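Local coordinates for DNA-(apurinic or apyrimidinic site) endonuclease 2 (Xenopus laevis, PDB 6WCD), which nicks the DNA backbone beside abasic sites, as a weak AP endonuclease, and trims DNA 3' ends as a metal-dependent 3'-5' exonuclease in DNA repair, at residues 1-5 / 25-31; 36-41 / 58-64; 168-172 / 237-241; 240-245 / 281-285. The contacts are given in a common frame with arbitrary orientation. Residues are numbered along the deposited sequence.

Contact 1 (1-5 / 25-31); sequences MKIVS and LDADIIC. With BU1 (1,4-butanediol), chain D.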
loop_
_atom_site.group_PDB
_atom_site.type_symbol
_atom_site.label_atom_id
_atom_site.label_comp_id
_atom_site.label_asym_id
_atom_site.label_seq_id
_atom_site.Cartn_x
_atom_site.Cartn_y
_atom_site.Cartn_z
ATOM N N MET A 1 -6.926 13.692 -9.671
ATOM C CA MET A 1 -7.036 12.353 -8.928
ATOM C C MET A 1 -6.100 12.398 -7.750
ATOM O O MET A 1 -4.985 12.887 -7.865
ATOM C CB MET A 1 -6.653 11.195 -9.814
ATOM C CG MET A 1 -7.104 9.867 -9.338
ATOM S SD MET A 1 -6.789 8.743 -10.732
ATOM C CE MET A 1 -6.866 7.213 -9.840
ATOM N N LYS A 2 -6.554 11.937 -6.610
ATOM C CA LYS A 2 -5.740 11.922 -5.408
ATOM C C LYS A 2 -5.730 10.556 -4.766
ATOM O O LYS A 2 -6.755 9.863 -4.732
ATOM C CB LYS A 2 -6.307 12.937 -4.435
ATOM C CG LYS A 2 -6.126 14.355 -4.902
ATOM C CD LYS A 2 -6.879 15.344 -4.043
ATOM C CE LYS A 2 -8.361 15.161 -4.130
ATOM N NZ LYS A 2 -9.049 16.380 -3.578
ATOM N N ILE A 3 -4.569 10.162 -4.242
ATOM C CA ILE A 3 -4.406 8.858 -3.608
ATOM C C ILE A 3 -3.629 9.008 -2.311
ATOM O O ILE A 3 -2.648 9.745 -2.224
ATOM C CB ILE A 3 -3.711 7.861 -4.553
ATOM C CG1 ILE A 3 -3.667 6.464 -3.943
ATOM C CG2 ILE A 3 -2.312 8.349 -4.925
ATOM C CD1 ILE A 3 -3.429 5.407 -4.975
ATOM N N VAL A 4 -4.114 8.339 -1.274
ATOM C CA VAL A 4 -3.546 8.404 0.055
ATOM C C VAL A 4 -3.114 7.008 0.459
ATOM O O VAL A 4 -3.792 6.019 0.139
ATOM C CB VAL A 4 -4.553 8.961 1.071
ATOM C CG1 VAL A 4 -4.147 8.692 2.514
ATOM C CG2 VAL A 4 -4.750 10.436 0.879
ATOM N N SER A 5 -2.021 6.940 1.179
ATOM C CA SER A 5 -1.557 5.710 1.843
ATOM C C SER A 5 -1.364 6.010 3.324
ATOM O O SER A 5 -0.798 7.042 3.682
ATOM C CB SER A 5 -0.245 5.228 1.249
ATOM O OG SER A 5 0.196 4.027 1.800
ATOM N N LEU A 25 -9.575 12.715 4.669
ATOM C CA LEU A 25 -8.349 12.530 3.910
ATOM C C LEU A 25 -8.489 13.035 2.486
ATOM O O LEU A 25 -7.470 13.248 1.796
ATOM C CB LEU A 25 -7.947 11.067 3.920
ATOM C CG LEU A 25 -7.555 10.517 5.263
ATOM C CD1 LEU A 25 -7.459 9.021 5.222
ATOM C CD2 LEU A 25 -6.199 11.091 5.699
ATOM N N ASP A 26 -9.722 13.228 2.009
ATOM C CA ASP A 26 -10.055 13.903 0.741
ATOM C C ASP A 26 -9.272 13.310 -0.439
ATOM O O ASP A 26 -8.463 13.995 -1.083
ATOM C CB ASP A 26 -9.796 15.410 0.831
ATOM C CG ASP A 26 -10.383 16.182 -0.336
ATOM O OD1 ASP A 26 -11.291 15.650 -1.018
ATOM O OD2 ASP A 26 -9.917 17.305 -0.583
ATOM N N ALA A 27 -9.571 12.046 -0.758
ATOM C CA ALA A 27 -8.896 11.362 -1.838
ATOM C C ALA A 27 -9.810 10.349 -2.521
ATOM O O ALA A 27 -10.779 9.861 -1.929
ATOM C CB ALA A 27 -7.646 10.620 -1.352
ATOM N N ASP A 28 -9.484 10.025 -3.757
ATOM C CA ASP A 28 -10.323 9.137 -4.550
ATOM C C ASP A 28 -10.016 7.673 -4.314
ATOM O O ASP A 28 -10.890 6.803 -4.514
ATOM C CB ASP A 28 -10.102 9.411 -6.021
ATOM C CG ASP A 28 -10.376 10.883 -6.363
ATOM O OD1 ASP A 28 -9.432 11.685 -6.605
ATOM O OD2 ASP A 28 -11.556 11.250 -6.299
ATOM N N ILE A 29 -8.800 7.367 -3.929
ATOM C CA ILE A 29 -8.343 6.036 -3.540
ATOM C C ILE A 29 -7.604 6.204 -2.221
ATOM O O ILE A 29 -6.659 7.015 -2.147
ATOM C CB ILE A 29 -7.436 5.424 -4.600
ATOM C CG1 ILE A 29 -8.150 5.296 -5.959
ATOM C CG2 ILE A 29 -6.928 4.030 -4.143
ATOM C CD1 ILE A 29 -7.273 4.838 -7.108
ATOM N N ILE A 30 -8.018 5.458 -1.206
ATOM C CA ILE A 30 -7.371 5.510 0.102
ATOM C C ILE A 30 -6.926 4.106 0.450
ATOM O O ILE A 30 -7.761 3.193 0.585
ATOM C CB ILE A 30 -8.289 6.098 1.191
ATOM C CG1 ILE A 30 -8.658 7.519 0.801
ATOM C CG2 ILE A 30 -7.620 5.994 2.576
ATOM C CD1 ILE A 30 -9.827 8.042 1.520
ATOM N N CYS A 31 -5.631 3.945 0.659
ATOM C CA CYS A 31 -5.004 2.674 0.934
ATOM C C CYS A 31 -4.544 2.660 2.387
ATOM O O CYS A 31 -3.688 3.472 2.787
ATOM C CB CYS A 31 -3.841 2.436 -0.003
ATOM S SG CYS A 31 -4.350 2.290 -1.741
HETATM C C1 BU1 D . -13.693 12.531 -10.208
HETATM C C2 BU1 D . -12.567 11.919 -9.365
HETATM C C3 BU1 D . -11.304 12.779 -9.374
HETATM C C4 BU1 D . -10.425 12.365 -10.544
HETATM O O5 BU1 D . -13.693 12.003 -11.512
HETATM O O6 BU1 D . -9.432 13.310 -10.884
HETATM O O HOH W 1 -7.398 17.223 -1.028
HETATM O O HOH W 2 -11.625 15.850 -3.903
#
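Strands 2-5 and 29-31 run side by side in the same direction, their axes 4.7 Å apart and 11° from parallel. Val4 carries the regular ladder: its N donates to Ile29 O at 3.0 Å, and its O accepts from Cys31 N at 2.8 Å. At the start of the pairing Lys2 O takes Asp28 N at 2.9 Å and, weakly, Ile29 N at 3.3 Å, while Lys2 N is bound by the carboxylate of Asp28 (OD1, 2.9 Å), a side chain standing in for a backbone carbonyl. Val4 presses CG2 on Ala27 CB (3.7 Å), on the same face as Ile30; Ile3, Ile29 and Cys31 line the other. At the edge Lys2 NZ makes a weak salt bridge to Asp26 OD2 (3.3 Å), backed by two bridging waters. Met1 N holds the butanediol through O6 (2.8 Å), and Gln310 binds the same molecule. The pair belongs to the beta-alpha-beta unit 2-7, 18-25, 29-33, in which Asp26, with positive phi, first leaves helical conformation. Strand 303-307 flanks strand 2-7 and strand 68-72 flanks 29-33, so both are interior strands; Ile3 and Cys31 pack on Val138 and Leu181 of the second sheet, as in the DNase I-like sandwich.

Contact 2 (36-41 / 58-64); sequences KVTRDL and FSRVRSG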
loop_
_atom_site.group_PDB
_atom_site.type_symbol
_atom_site.label_atom_id
_atom_site.label_comp_id
_atom_site.label_asym_id
_atom_site.label_seq_id
_atom_site.Cartn_x
_atom_site.Cartn_y
_atom_site.Cartn_z
ATOM N N LYS A 36 -5.840 -4.359 11.044
ATOM C CA LYS A 36 -6.158 -5.239 12.169
ATOM C C LYS A 36 -7.556 -5.803 12.062
ATOM O O LYS A 36 -8.110 -6.275 13.036
ATOM C CB LYS A 36 -5.893 -4.576 13.531
ATOM C CG LYS A 36 -4.440 -4.105 13.682
ATOM C CD LYS A 36 -4.079 -3.633 15.084
ATOM C CE LYS A 36 -2.663 -3.122 15.092
ATOM N NZ LYS A 36 -2.236 -2.932 16.513
ATOM N N VAL A 37 -8.088 -5.849 10.854
ATOM C CA VAL A 37 -9.365 -6.494 10.587
ATOM C C VAL A 37 -9.130 -7.880 10.005
ATOM O O VAL A 37 -8.512 -8.013 8.942
ATOM C CB VAL A 37 -10.229 -5.659 9.624
ATOM C CG1 VAL A 37 -11.566 -6.366 9.359
ATOM C CG2 VAL A 37 -10.482 -4.250 10.189
ATOM N N THR A 38 -9.649 -8.901 10.662
ATOM C CA THR A 38 -9.703 -10.239 10.129
ATOM C C THR A 38 -11.152 -10.656 9.987
ATOM O O THR A 38 -12.059 -10.079 10.622
ATOM C CB THR A 38 -8.892 -11.211 11.022
ATOM O OG1 THR A 38 -9.207 -11.018 12.400
ATOM C CG2 THR A 38 -7.426 -10.965 10.850
ATOM N N ARG A 39 -11.403 -11.709 9.183
ATOM C CA ARG A 39 -12.791 -11.984 8.820
ATOM C C ARG A 39 -13.595 -12.502 9.998
ATOM O O ARG A 39 -14.832 -12.329 10.029
ATOM C CB ARG A 39 -12.879 -12.994 7.685
ATOM C CG ARG A 39 -12.913 -12.275 6.341
ATOM C CD ARG A 39 -13.227 -13.224 5.219
ATOM N NE ARG A 39 -14.639 -13.556 5.058
ATOM C CZ ARG A 39 -15.049 -14.446 4.161
ATOM N NH1 ARG A 39 -14.134 -15.057 3.418
ATOM N NH2 ARG A 39 -16.320 -14.715 3.987
ATOM N N ASP A 40 -12.957 -13.190 10.958
ATOM C CA ASP A 40 -13.643 -13.708 12.125
ATOM C C ASP A 40 -14.299 -12.623 12.972
ATOM O O ASP A 40 -15.250 -12.931 13.700
ATOM C CB ASP A 40 -12.649 -14.520 12.977
ATOM C CG ASP A 40 -11.472 -13.692 13.494
ATOM O OD1 ASP A 40 -10.817 -13.004 12.709
ATOM O OD2 ASP A 40 -11.162 -13.753 14.700
ATOM N N LEU A 41 -13.830 -11.366 12.848
ATOM C CA LEU A 41 -14.347 -10.296 13.695
ATOM C C LEU A 41 -15.709 -9.765 13.233
ATOM O O LEU A 41 -16.374 -9.102 14.037
ATOM C CB LEU A 41 -13.398 -9.107 13.697
ATOM C CG LEU A 41 -11.959 -9.446 14.131
ATOM C CD1 LEU A 41 -11.134 -8.153 13.995
ATOM C CD2 LEU A 41 -11.939 -9.959 15.503
ATOM N N PHE A 58 -7.384 -9.973 4.209
ATOM C CA PHE A 58 -7.454 -10.376 5.601
ATOM C C PHE A 58 -6.391 -11.412 5.931
ATOM O O PHE A 58 -6.232 -12.395 5.196
ATOM C CB PHE A 58 -8.811 -11.002 5.866
ATOM C CG PHE A 58 -9.972 -10.149 5.532
ATOM C CD1 PHE A 58 -10.359 -9.119 6.344
ATOM C CD2 PHE A 58 -10.760 -10.441 4.424
ATOM C CE1 PHE A 58 -11.464 -8.351 6.088
ATOM C CE2 PHE A 58 -11.873 -9.665 4.101
ATOM C CZ PHE A 58 -12.257 -8.638 4.956
ATOM N N SER A 59 -5.725 -11.232 7.058
ATOM C CA SER A 59 -4.786 -12.242 7.502
ATOM C C SER A 59 -5.517 -13.545 7.769
ATOM O O SER A 59 -6.607 -13.565 8.343
ATOM C CB SER A 59 -4.114 -11.804 8.757
ATOM O OG SER A 59 -3.403 -12.867 9.352
ATOM N N ARG A 60 -4.879 -14.661 7.444
ATOM C CA ARG A 60 -5.468 -15.941 7.708
ATOM C C ARG A 60 -4.728 -16.646 8.832
ATOM O O ARG A 60 -5.071 -17.773 9.149
ATOM C CB ARG A 60 -5.364 -16.802 6.450
ATOM C CG ARG A 60 -6.299 -16.363 5.340
ATOM C CD ARG A 60 -5.699 -16.578 3.973
ATOM N NE ARG A 60 -6.694 -16.442 2.912
ATOM C CZ ARG A 60 -7.178 -15.285 2.466
ATOM N NH1 ARG A 60 -6.772 -14.131 2.986
ATOM N NH2 ARG A 60 -8.071 -15.284 1.487
ATOM N N VAL A 61 -3.766 -15.993 9.487
ATOM C CA VAL A 61 -2.933 -16.714 10.464
ATOM C C VAL A 61 -3.109 -16.310 11.914
ATOM O O VAL A 61 -2.507 -16.951 12.797
ATOM C CB VAL A 61 -1.432 -16.608 10.118
ATOM C CG1 VAL A 61 -1.156 -17.197 8.730
ATOM C CG2 VAL A 61 -0.953 -15.210 10.253
ATOM N N ARG A 62 -3.797 -15.206 12.185
ATOM C CA ARG A 62 -3.928 -14.687 13.531
ATOM C C ARG A 62 -5.042 -13.650 13.506
ATOM O O ARG A 62 -5.087 -12.825 12.606
ATOM C CB ARG A 62 -2.640 -13.958 13.945
ATOM C CG ARG A 62 -2.580 -13.460 15.376
ATOM C CD ARG A 62 -1.156 -13.032 15.731
ATOM N NE ARG A 62 -0.185 -14.029 15.289
ATOM C CZ ARG A 62 1.011 -13.760 14.781
ATOM N NH1 ARG A 62 1.426 -12.511 14.671
ATOM N NH2 ARG A 62 1.804 -14.752 14.401
ATOM N N SER A 63 -5.920 -13.672 14.491
ATOM C CA SER A 63 -7.013 -12.685 14.572
ATOM C C SER A 63 -6.500 -11.293 14.931
ATOM O O SER A 63 -5.605 -11.106 15.770
ATOM C CB SER A 63 -8.014 -13.179 15.603
ATOM O OG SER A 63 -9.121 -12.308 15.747
ATOM N N GLY A 64 -7.070 -10.292 14.271
ATOM C CA GLY A 64 -6.723 -8.917 14.598
ATOM C C GLY A 64 -5.344 -8.492 14.215
ATOM O O GLY A 64 -4.798 -7.567 14.822
HETATM O O HOH W 3 -5.881 -8.857 8.544
HETATM O O HOH W 4 -9.334 -13.469 8.197
#
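Phe58, Gly64 and Thr38 bury the most surface where the loop after strand 29-33 meets the one between strands 53-57 and 68-72, at the edge of the six-stranded sheet. The Phe58 ring lies against the 36-41 loop: Arg39 CG sits over one face, 3.6 Å from the ring centroid in a CH-pi contact, while Val37 O approaches the edge, 3.4 Å from Phe58 CD1. Val37 CG1 adds an apolar contact to Phe58 CE1 at 3.8 Å. The guanidinium of Arg39 continues past the ring to a salt bridge with Glu327.

Thr38 works through its hydroxyl. OG1 accepts a nearly straight hydrogen bond from Gly64 N (2.9 Å) and donates to Asp40 OD1 at 2.6 Å; the other oxygen of that carboxylate, Asp40 OD2, receives the hydroxyl of Ser63 OG at 2.7 Å. The Thr38 methyl CG2 rests 3.5 Å from Arg62 O. Gly64 has positive phi, a conformation that favours glycine, and its CA makes a CA-H...O contact with Lys36 O at 3.4 Å.

Two waters stitch the backbones together, one between Val37 O and Ser59 N, the other between Arg39 N and Ser59 O. Ser59 forms an ST turn with Val61 N. Lys36 lies beside Asn9 and Glu34, which hold the magnesium. Two loops without strand pairing are thus joined by hydrogen bonds of side chains and by two waters, with Phe58 as the apolar part.

Contact 3 (168-172 / 237-241); sequences AEAIL and GLFYD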
loop_
_atom_site.group_PDB
_atom_site.type_symbol
_atom_site.label_atom_id
_atom_site.label_comp_id
_atom_site.label_asym_id
_atom_site.label_seq_id
_atom_site.Cartn_x
_atom_site.Cartn_y
_atom_site.Cartn_z
ATOM N N ALA A 168 5.231 -6.571 -9.388
ATOM C CA ALA A 168 5.053 -5.200 -9.863
ATOM C C ALA A 168 5.683 -5.014 -11.225
ATOM O O ALA A 168 5.089 -4.367 -12.108
ATOM C CB ALA A 168 5.647 -4.239 -8.858
ATOM N N GLU A 169 6.870 -5.585 -11.439
ATOM C CA GLU A 169 7.524 -5.473 -12.745
ATOM C C GLU A 169 6.784 -6.274 -13.806
ATOM O O GLU A 169 6.732 -5.849 -14.981
ATOM C CB GLU A 169 8.995 -5.875 -12.623
ATOM C CG GLU A 169 9.738 -4.854 -11.776
ATOM C CD GLU A 169 11.226 -5.108 -11.669
ATOM O OE1 GLU A 169 11.752 -6.097 -12.253
ATOM O OE2 GLU A 169 11.871 -4.301 -10.987
ATOM N N ALA A 170 6.156 -7.387 -13.435
ATOM C CA ALA A 170 5.431 -8.155 -14.443
ATOM C C ALA A 170 4.171 -7.420 -14.874
ATOM O O ALA A 170 3.850 -7.385 -16.075
ATOM C CB ALA A 170 5.054 -9.534 -13.912
ATOM N N ILE A 171 3.483 -6.794 -13.933
ATOM C CA ILE A 171 2.303 -6.004 -14.320
ATOM C C ILE A 171 2.752 -4.865 -15.215
ATOM O O ILE A 171 2.139 -4.590 -16.255
ATOM C CB ILE A 171 1.560 -5.499 -13.072
ATOM C CG1 ILE A 171 0.998 -6.692 -12.302
ATOM C CG2 ILE A 171 0.473 -4.501 -13.454
ATOM C CD1 ILE A 171 0.564 -6.346 -10.851
ATOM N N LEU A 172 3.853 -4.205 -14.858
ATOM C CA LEU A 172 4.330 -3.058 -15.630
ATOM C C LEU A 172 4.733 -3.476 -17.030
ATOM O O LEU A 172 4.442 -2.776 -18.011
ATOM C CB LEU A 172 5.487 -2.388 -14.910
ATOM C CG LEU A 172 6.076 -1.132 -15.526
ATOM C CD1 LEU A 172 4.990 -0.058 -15.435
ATOM C CD2 LEU A 172 7.369 -0.730 -14.805
ATOM N N GLY A 237 16.505 1.124 -11.509
ATOM C CA GLY A 237 15.162 0.700 -11.197
ATOM C C GLY A 237 14.116 1.387 -12.063
ATOM O O GLY A 237 14.311 2.464 -12.623
ATOM N N LEU A 238 12.962 0.752 -12.104
ATOM C CA LEU A 238 11.859 1.146 -12.955
ATOM C C LEU A 238 10.855 2.031 -12.232
ATOM O O LEU A 238 9.931 2.555 -12.882
ATOM C CB LEU A 238 11.141 -0.090 -13.468
ATOM C CG LEU A 238 12.054 -1.020 -14.289
ATOM C CD1 LEU A 238 11.309 -2.310 -14.564
ATOM C CD2 LEU A 238 12.471 -0.341 -15.569
ATOM N N PHE A 239 11.004 2.210 -10.933
ATOM C CA PHE A 239 10.070 2.952 -10.080
ATOM C C PHE A 239 10.750 4.152 -9.461
ATOM O O PHE A 239 11.934 4.117 -9.139
ATOM C CB PHE A 239 9.510 2.013 -9.007
ATOM C CG PHE A 239 8.539 1.011 -9.549
ATOM C CD1 PHE A 239 8.965 -0.202 -10.095
ATOM C CD2 PHE A 239 7.219 1.312 -9.616
ATOM C CE1 PHE A 239 8.002 -1.091 -10.680
ATOM C CE2 PHE A 239 6.287 0.438 -10.159
ATOM C CZ PHE A 239 6.697 -0.745 -10.731
ATOM N N TYR A 240 10.008 5.250 -9.295
ATOM C CA TYR A 240 10.491 6.410 -8.584
ATOM C C TYR A 240 9.746 6.544 -7.245
ATOM O O TYR A 240 8.532 6.338 -7.169
ATOM C CB TYR A 240 10.243 7.705 -9.359
ATOM C CG TYR A 240 11.104 7.992 -10.544
ATOM C CD1 TYR A 240 12.315 7.350 -10.732
ATOM C CD2 TYR A 240 10.724 8.978 -11.454
ATOM C CE1 TYR A 240 13.107 7.640 -11.809
ATOM C CE2 TYR A 240 11.518 9.288 -12.533
ATOM C CZ TYR A 240 12.710 8.618 -12.710
ATOM O OH TYR A 240 13.509 8.910 -13.788
ATOM N N ASP A 241 10.489 6.980 -6.240
ATOM C CA ASP A 241 9.969 7.465 -4.955
ATOM C C ASP A 241 9.361 8.846 -5.177
ATOM O O ASP A 241 10.084 9.839 -5.336
ATOM C CB ASP A 241 11.137 7.504 -3.983
ATOM C CG ASP A 241 10.774 7.943 -2.575
ATOM O OD1 ASP A 241 9.671 8.459 -2.317
ATOM O OD2 ASP A 241 11.659 7.802 -1.697
HETATM O O HOH W 5 12.542 -1.646 -10.606
#
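Helix 168-172 offers a shallow hollow, with Ala168 and Leu172 one turn apart and Glu169 beside them, and the bump that fills it is the ring of Phe239. Its tip, CZ, comes to 4.1 Å from Ala168 CB and equally 4.1 Å from Leu172 CD2. The small alanine lets the ring come in close to the helix, while the long leucine reaches out to meet it. Glu169 contributes the aliphatic part of its side chain, CG lying at the ring edge 4.3 Å from Phe239 CE1.

Leu238 is the second bump. Its CB touches Leu172 CD2 at 4.1 Å, and its CD1 ends 4.0 Å from Glu169 CD, so Leu172 meets both contacting residues, Leu238 and Phe239. The backbones stay well apart, with 12.6 Å between the axes of helix and short strand and 119° between their directions, and the side chains span the gap. No direct hydrogen bond crosses it; instead one water takes Leu238 N at 2.9 Å and donates to Glu169 OE2 at 2.8 Å, the same oxygen that Gln165 binds from the preceding turn.

Phe214 stacks on Phe239, and Val178 of strand 177-181 touches both Phe239 and Leu172. This is helix-on-sheet packing at the outer surface of the eight-stranded sheet: helix 152-173 lies over strands 133-142 and 177-181, as in the layered alpha/beta sandwich of the DNase I-like fold.

Contact 4 (240-245 / 281-285); sequences YDSFRY and LVESE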
loop_
_atom_site.group_PDB
_atom_site.type_symbol
_atom_site.label_atom_id
_atom_site.label_comp_id
_atom_site.label_asym_id
_atom_site.label_seq_id
_atom_site.Cartn_x
_atom_site.Cartn_y
_atom_site.Cartn_z
ATOM N N TYR A 240 10.008 5.250 -9.295
ATOM C CA TYR A 240 10.491 6.410 -8.584
ATOM C C TYR A 240 9.746 6.544 -7.245
ATOM O O TYR A 240 8.532 6.338 -7.169
ATOM C CB TYR A 240 10.243 7.705 -9.359
ATOM C CG TYR A 240 11.104 7.992 -10.544
ATOM C CD1 TYR A 240 12.315 7.350 -10.732
ATOM C CD2 TYR A 240 10.724 8.978 -11.454
ATOM C CE1 TYR A 240 13.107 7.640 -11.809
ATOM C CE2 TYR A 240 11.518 9.288 -12.533
ATOM C CZ TYR A 240 12.710 8.618 -12.710
ATOM O OH TYR A 240 13.509 8.910 -13.788
ATOM N N ASP A 241 10.489 6.980 -6.240
ATOM C CA ASP A 241 9.969 7.465 -4.955
ATOM C C ASP A 241 9.361 8.846 -5.177
ATOM O O ASP A 241 10.084 9.839 -5.336
ATOM C CB ASP A 241 11.137 7.504 -3.983
ATOM C CG ASP A 241 10.774 7.943 -2.575
ATOM O OD1 ASP A 241 9.671 8.459 -2.317
ATOM O OD2 ASP A 241 11.659 7.802 -1.697
ATOM N N SER A 242 8.044 8.918 -5.258
ATOM C CA SER A 242 7.442 10.158 -5.752
ATOM C C SER A 242 7.691 11.310 -4.803
ATOM O O SER A 242 7.820 12.450 -5.235
ATOM C CB SER A 242 5.938 9.956 -5.997
ATOM O OG SER A 242 5.162 9.707 -4.809
ATOM N N PHE A 243 7.668 11.064 -3.494
ATOM C CA PHE A 243 7.949 12.150 -2.577
ATOM C C PHE A 243 9.273 12.816 -2.916
ATOM O O PHE A 243 9.375 14.041 -2.924
ATOM C CB PHE A 243 7.979 11.672 -1.130
ATOM C CG PHE A 243 8.307 12.758 -0.122
ATOM C CD1 PHE A 243 7.436 13.800 0.133
ATOM C CD2 PHE A 243 9.490 12.738 0.575
ATOM C CE1 PHE A 243 7.778 14.831 0.985
ATOM C CE2 PHE A 243 9.828 13.718 1.437
ATOM C CZ PHE A 243 8.984 14.772 1.663
ATOM N N ARG A 244 10.319 12.019 -3.202
ATOM C CA ARG A 244 11.619 12.610 -3.460
ATOM C C ARG A 244 11.758 13.157 -4.867
ATOM O O ARG A 244 12.633 13.988 -5.121
ATOM C CB ARG A 244 12.715 11.564 -3.189
ATOM C CG ARG A 244 12.882 11.291 -1.738
ATOM C CD ARG A 244 13.322 12.505 -0.929
ATOM N NE ARG A 244 13.435 12.146 0.487
ATOM C CZ ARG A 244 13.493 13.027 1.481
ATOM N NH1 ARG A 244 13.355 14.319 1.263
ATOM N NH2 ARG A 244 13.602 12.584 2.720
ATOM N N TYR A 245 10.902 12.744 -5.797
ATOM C CA TYR A 245 10.876 13.378 -7.095
ATOM C C TYR A 245 10.530 14.854 -6.936
ATOM O O TYR A 245 11.073 15.707 -7.627
ATOM C CB TYR A 245 9.847 12.657 -7.979
ATOM C CG TYR A 245 9.809 13.128 -9.420
ATOM C CD1 TYR A 245 8.878 14.065 -9.839
ATOM C CD2 TYR A 245 10.671 12.598 -10.365
ATOM C CE1 TYR A 245 8.826 14.493 -11.160
ATOM C CE2 TYR A 245 10.613 13.016 -11.670
ATOM C CZ TYR A 245 9.715 13.964 -12.060
ATOM O OH TYR A 245 9.672 14.382 -13.371
ATOM N N LEU A 281 4.796 7.373 -15.307
ATOM C CA LEU A 281 3.653 7.866 -14.546
ATOM C C LEU A 281 4.019 9.046 -13.685
ATOM O O LEU A 281 3.313 10.059 -13.676
ATOM C CB LEU A 281 3.115 6.731 -13.665
ATOM C CG LEU A 281 1.874 7.070 -12.834
ATOM C CD1 LEU A 281 0.634 7.293 -13.735
ATOM C CD2 LEU A 281 1.651 5.968 -11.759
ATOM N N VAL A 282 5.102 8.949 -12.937
ATOM C CA VAL A 282 5.490 10.042 -12.055
ATOM C C VAL A 282 5.851 11.288 -12.874
ATOM O O VAL A 282 5.433 12.394 -12.548
ATOM C CB VAL A 282 6.627 9.596 -11.119
ATOM C CG1 VAL A 282 7.161 10.757 -10.265
ATOM C CG2 VAL A 282 6.153 8.492 -10.244
ATOM N N GLU A 283 6.641 11.125 -13.945
ATOM C CA GLU A 283 7.094 12.258 -14.755
ATOM C C GLU A 283 5.938 12.925 -15.480
ATOM O O GLU A 283 5.949 14.149 -15.654
ATOM C CB GLU A 283 8.131 11.797 -15.772
ATOM C CG GLU A 283 9.446 11.371 -15.163
ATOM C CD GLU A 283 10.416 10.744 -16.188
ATOM O OE1 GLU A 283 9.983 10.435 -17.320
ATOM O OE2 GLU A 283 11.599 10.545 -15.849
ATOM N N SER A 284 4.981 12.149 -15.977
ATOM C CA SER A 284 3.949 12.737 -16.840
ATOM C C SER A 284 2.614 12.978 -16.146
ATOM O O SER A 284 1.851 13.831 -16.637
ATOM C CB SER A 284 3.691 11.856 -18.053
ATOM O OG SER A 284 4.875 11.737 -18.806
ATOM N N GLU A 285 2.272 12.262 -15.092
ATOM C CA GLU A 285 0.952 12.386 -14.510
ATOM C C GLU A 285 0.929 12.908 -13.087
ATOM O O GLU A 285 -0.133 13.323 -12.630
ATOM C CB GLU A 285 0.213 11.050 -14.543
ATOM C CG GLU A 285 0.128 10.435 -15.984
ATOM C CD GLU A 285 -0.700 11.213 -16.990
ATOM O OE1 GLU A 285 -1.617 11.941 -16.562
ATOM O OE2 GLU A 285 -0.440 11.096 -18.228
HETATM O O HOH W 6 8.004 15.749 -14.450
#
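Apolar contacts centre on Val282, which points from helix 279-285 toward the 240-245 segment. Its CG1 lies over the face of the Tyr245 ring, 3.8 Å from the centroid in a CH-pi contact and 3.7 Å from Tyr245 CG. The same methyl meets the edge of the other tyrosine, 4.2 Å from Tyr240 CD2, so two rings converge on one methyl. Val282 CG2 faces Ser242 CB at 4.5 Å.

Two elements separated in sequence are tied here. Asp241 closes strand 239-241 and takes the N-cap position of helix 242-246; across the gap, helix 279-285 links strand 269-278, of the eight-stranded sheet, to edge strand 286-291 of the six-stranded one. The contact thus sits where the two sheets of the DNase I-like sandwich are joined by a short helix. Ser242 OG hydrogen-bonds Ile275 O and Ser289 OG, and the side chain touches Phe286 of that edge strand.

The polar contacts involve the tyrosine hydroxyls. Tyr240 OH donates to Glu283 OE2 at 3.3 Å and has a weak hydrogen bond with Arg279. A water lies 2.4 Å from Tyr245 OH while donating to Glu283 O at 2.9 Å.

Overall arrangement
Contacts 3 and 4 share Tyr240 and Asp241: Phe239 turns to helix 152-173 and Tyr240 to helix 279-285, centres 12 Å apart. Contact 1 lies in the other sheet, about 20 and 16 Å from contacts 3 and 4, centre to centre. Contact 2 sits across the chain's centre from contacts 3 and 4, about 30 and 34 Å between centres. It comes closest to the metal, the Lys36 side chain being about 5 Å from the magnesium held by Asn9 and Glu34. The Ser5 side chain of contact 1 is about 6 Å from that of Asp273, probably catalytically important, 7 Å from that of catalytic Asp183 and 13 Å from the ion. Its butanediol marks a separate pocket.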